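Local coordinates for SWD1-like protein (Myceliophthora thermophila, PDB 6E29), which is the WD40 beta-propeller part of Cps50 (Swd1), a subunit of the COMPASS histone H3 methyltransferase, and probably helps to assemble that complex, at residues P118-A126 with P133-P141. Sequence-based numbering, arbitrary orientation.
Sequences PWNHHQFAA and PMLVDITEP
In one blade of this WD40 beta-propeller, the two middle strands form an antiparallel hairpin in which Phe124 and Val136 are a hydrogen-bonded pair. Val136 N donates to Phe124 O (2.8 Å), and Phe124 N returns a bond to Val136 O; Ala126 and Met134 repeat the exchange. Both side chains of the first pair leave the sheet on one face, where Val136 CB sits over the Phe124 ring, offset toward its rim, in a CH-pi contact 3.9 Å from the centroid. Chi1 of 71° sets CG of Phe124 between its backbone N and carbonyl carbon, which swings the ring across toward the partner strand. A flat ring suits this place, offering a face to Val136 and an edge to Ile138, whose CG2 lies 3.7 Å from Phe124 CE2. Val105 of the preceding blade touches both Phe124 and Ile138, a buried apolar seam between blades. On the opposite face, Gln123 is long enough for its aliphatic part to lie against Leu135 CD1 while OE1 reaches Tyr181 OH of the next blade. Beyond the strands, Ile138 N bonds to His122 O from above the carbonyl plane, while His122 NE2 bonds to Tyr102 OH. Asp137 opens an Asx turn, its short side chain placing OD1 where it accepts from Thr139 N (2.7 Å) and Thr139 OG1 (2.6 Å).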
# COMPACT_ATOMS: atom_id res chain seq x y z
N PRO B 118 -1.63 3.56 12.65
CA PRO B 118 -1.75 5.02 12.43
C PRO B 118 -1.57 5.86 13.67
O PRO B 118 -1.44 7.09 13.55
CB PRO B 118 -3.17 5.18 11.89
CG PRO B 118 -3.54 3.79 11.41
CD PRO B 118 -2.88 2.85 12.30
N TRP B 119 -1.61 5.27 14.87
CA TRP B 119 -1.42 6.05 16.09
C TRP B 119 -0.26 5.56 16.94
O TRP B 119 -0.13 6.01 18.08
CB TRP B 119 -2.69 6.05 16.94
CG TRP B 119 -3.91 6.66 16.31
CD1 TRP B 119 -4.73 6.09 15.36
CD2 TRP B 119 -4.50 7.93 16.64
NE1 TRP B 119 -5.78 6.93 15.08
CE2 TRP B 119 -5.65 8.07 15.84
CE3 TRP B 119 -4.14 8.97 17.51
CZ2 TRP B 119 -6.48 9.20 15.90
CZ3 TRP B 119 -4.97 10.09 17.59
CH2 TRP B 119 -6.12 10.20 16.77
N ASN B 120 0.56 4.64 16.45
CA ASN B 120 1.52 3.98 17.34
C ASN B 120 2.64 3.45 16.46
O ASN B 120 2.47 2.40 15.83
CB ASN B 120 0.80 2.86 18.13
CG ASN B 120 1.74 1.82 18.73
OD1 ASN B 120 2.92 2.08 18.95
ND2 ASN B 120 1.19 0.63 19.03
N HIS B 121 3.79 4.15 16.42
CA HIS B 121 4.85 3.66 15.54
C HIS B 121 5.50 2.37 16.03
O HIS B 121 6.36 1.83 15.33
CB HIS B 121 5.92 4.73 15.33
CG HIS B 121 6.54 5.22 16.59
ND1 HIS B 121 6.04 6.28 17.30
CD2 HIS B 121 7.62 4.77 17.28
CE1 HIS B 121 6.79 6.48 18.38
NE2 HIS B 121 7.75 5.58 18.39
N HIS B 122 5.06 1.80 17.16
CA HIS B 122 5.58 0.56 17.70
C HIS B 122 4.78 -0.68 17.30
O HIS B 122 4.96 -1.74 17.92
CB HIS B 122 5.66 0.63 19.23
CG HIS B 122 6.68 1.60 19.74
ND1 HIS B 122 6.34 2.73 20.44
CD2 HIS B 122 8.03 1.62 19.61
CE1 HIS B 122 7.44 3.40 20.75
NE2 HIS B 122 8.48 2.75 20.26
N GLN B 123 3.87 -0.58 16.32
CA GLN B 123 3.21 -1.76 15.80
C GLN B 123 3.07 -1.60 14.30
O GLN B 123 2.78 -0.50 13.82
CB GLN B 123 1.84 -1.96 16.42
CG GLN B 123 1.24 -3.29 16.04
CD GLN B 123 -0.23 -3.37 16.30
OE1 GLN B 123 -1.04 -3.04 15.44
NE2 GLN B 123 -0.57 -3.90 17.45
N PHE B 124 3.30 -2.68 13.56
CA PHE B 124 3.06 -2.66 12.13
C PHE B 124 2.45 -3.98 11.68
O PHE B 124 2.46 -4.99 12.41
CB PHE B 124 4.34 -2.35 11.30
CG PHE B 124 5.35 -3.46 11.27
CD1 PHE B 124 5.29 -4.47 10.32
CD2 PHE B 124 6.42 -3.46 12.19
CE1 PHE B 124 6.25 -5.50 10.33
CE2 PHE B 124 7.36 -4.50 12.20
CZ PHE B 124 7.27 -5.52 11.26
N ALA B 125 1.87 -3.93 10.50
CA ALA B 125 1.33 -5.10 9.81
C ALA B 125 2.01 -5.28 8.46
O ALA B 125 2.21 -4.32 7.71
CB ALA B 125 -0.18 -5.00 9.62
N ALA B 126 2.32 -6.53 8.13
CA ALA B 126 3.00 -6.79 6.85
C ALA B 126 2.33 -7.93 6.08
O ALA B 126 1.78 -8.86 6.67
CB ALA B 126 4.47 -7.10 7.10
N PRO B 133 0.42 -13.38 6.63
CA PRO B 133 0.56 -11.96 7.01
C PRO B 133 0.80 -11.84 8.50
O PRO B 133 0.41 -12.71 9.26
CB PRO B 133 -0.79 -11.35 6.64
CG PRO B 133 -1.77 -12.50 6.76
CD PRO B 133 -0.97 -13.71 6.30
N MET B 134 1.47 -10.76 8.91
CA MET B 134 1.93 -10.67 10.30
C MET B 134 1.62 -9.31 10.92
O MET B 134 1.72 -8.28 10.26
CB MET B 134 3.46 -10.92 10.41
CG MET B 134 3.94 -12.24 9.86
SD MET B 134 3.42 -13.65 10.86
CE MET B 134 4.28 -13.29 12.36
N LEU B 135 1.24 -9.33 12.19
CA LEU B 135 1.16 -8.15 13.04
C LEU B 135 2.33 -8.21 14.01
O LEU B 135 2.47 -9.17 14.78
CB LEU B 135 -0.18 -8.11 13.77
CG LEU B 135 -0.51 -6.82 14.52
CD1 LEU B 135 -0.42 -5.71 13.55
CD2 LEU B 135 -1.92 -6.87 15.10
N VAL B 136 3.20 -7.21 13.98
CA VAL B 136 4.42 -7.26 14.81
C VAL B 136 4.41 -6.10 15.80
O VAL B 136 4.22 -4.95 15.42
CB VAL B 136 5.70 -7.23 13.95
CG1 VAL B 136 6.94 -7.28 14.86
CG2 VAL B 136 5.72 -8.40 12.96
N ASP B 137 4.67 -6.41 17.07
CA ASP B 137 4.89 -5.38 18.08
C ASP B 137 6.39 -5.10 18.19
O ASP B 137 7.16 -5.98 18.60
CB ASP B 137 4.30 -5.84 19.41
CG ASP B 137 4.64 -4.94 20.59
OD1 ASP B 137 5.27 -3.87 20.44
OD2 ASP B 137 4.26 -5.34 21.73
N ILE B 138 6.79 -3.85 17.90
CA ILE B 138 8.20 -3.51 17.99
C ILE B 138 8.44 -2.48 19.09
O ILE B 138 9.39 -1.69 19.01
CB ILE B 138 8.73 -3.03 16.63
CG1 ILE B 138 7.92 -1.82 16.15
CG2 ILE B 138 8.68 -4.19 15.62
CD1 ILE B 138 8.31 -1.32 14.77
N THR B 139 7.59 -2.47 20.14
CA THR B 139 7.82 -1.54 21.24
C THR B 139 9.24 -1.68 21.78
O THR B 139 9.91 -0.68 22.10
CB THR B 139 6.84 -1.78 22.40
OG1 THR B 139 5.48 -1.76 21.95
CG2 THR B 139 7.07 -0.73 23.56
N GLU B 140 9.70 -2.91 21.91
CA GLU B 140 11.02 -3.19 22.42
C GLU B 140 11.90 -3.72 21.31
O GLU B 140 11.40 -4.22 20.30
CB GLU B 140 10.95 -4.23 23.55
CG GLU B 140 9.83 -4.01 24.55
CD GLU B 140 10.23 -3.05 25.64
OE1 GLU B 140 9.48 -2.07 25.87
OE2 GLU B 140 11.28 -3.29 26.27
N PRO B 141 13.21 -3.64 21.46
CA PRO B 141 14.07 -4.55 20.69
C PRO B 141 14.14 -5.93 20.06
O PRO B 141 15.08 -6.23 19.32
CB PRO B 141 15.47 -4.25 21.22
CG PRO B 141 15.37 -2.83 21.78
CD PRO B 141 13.98 -2.74 22.34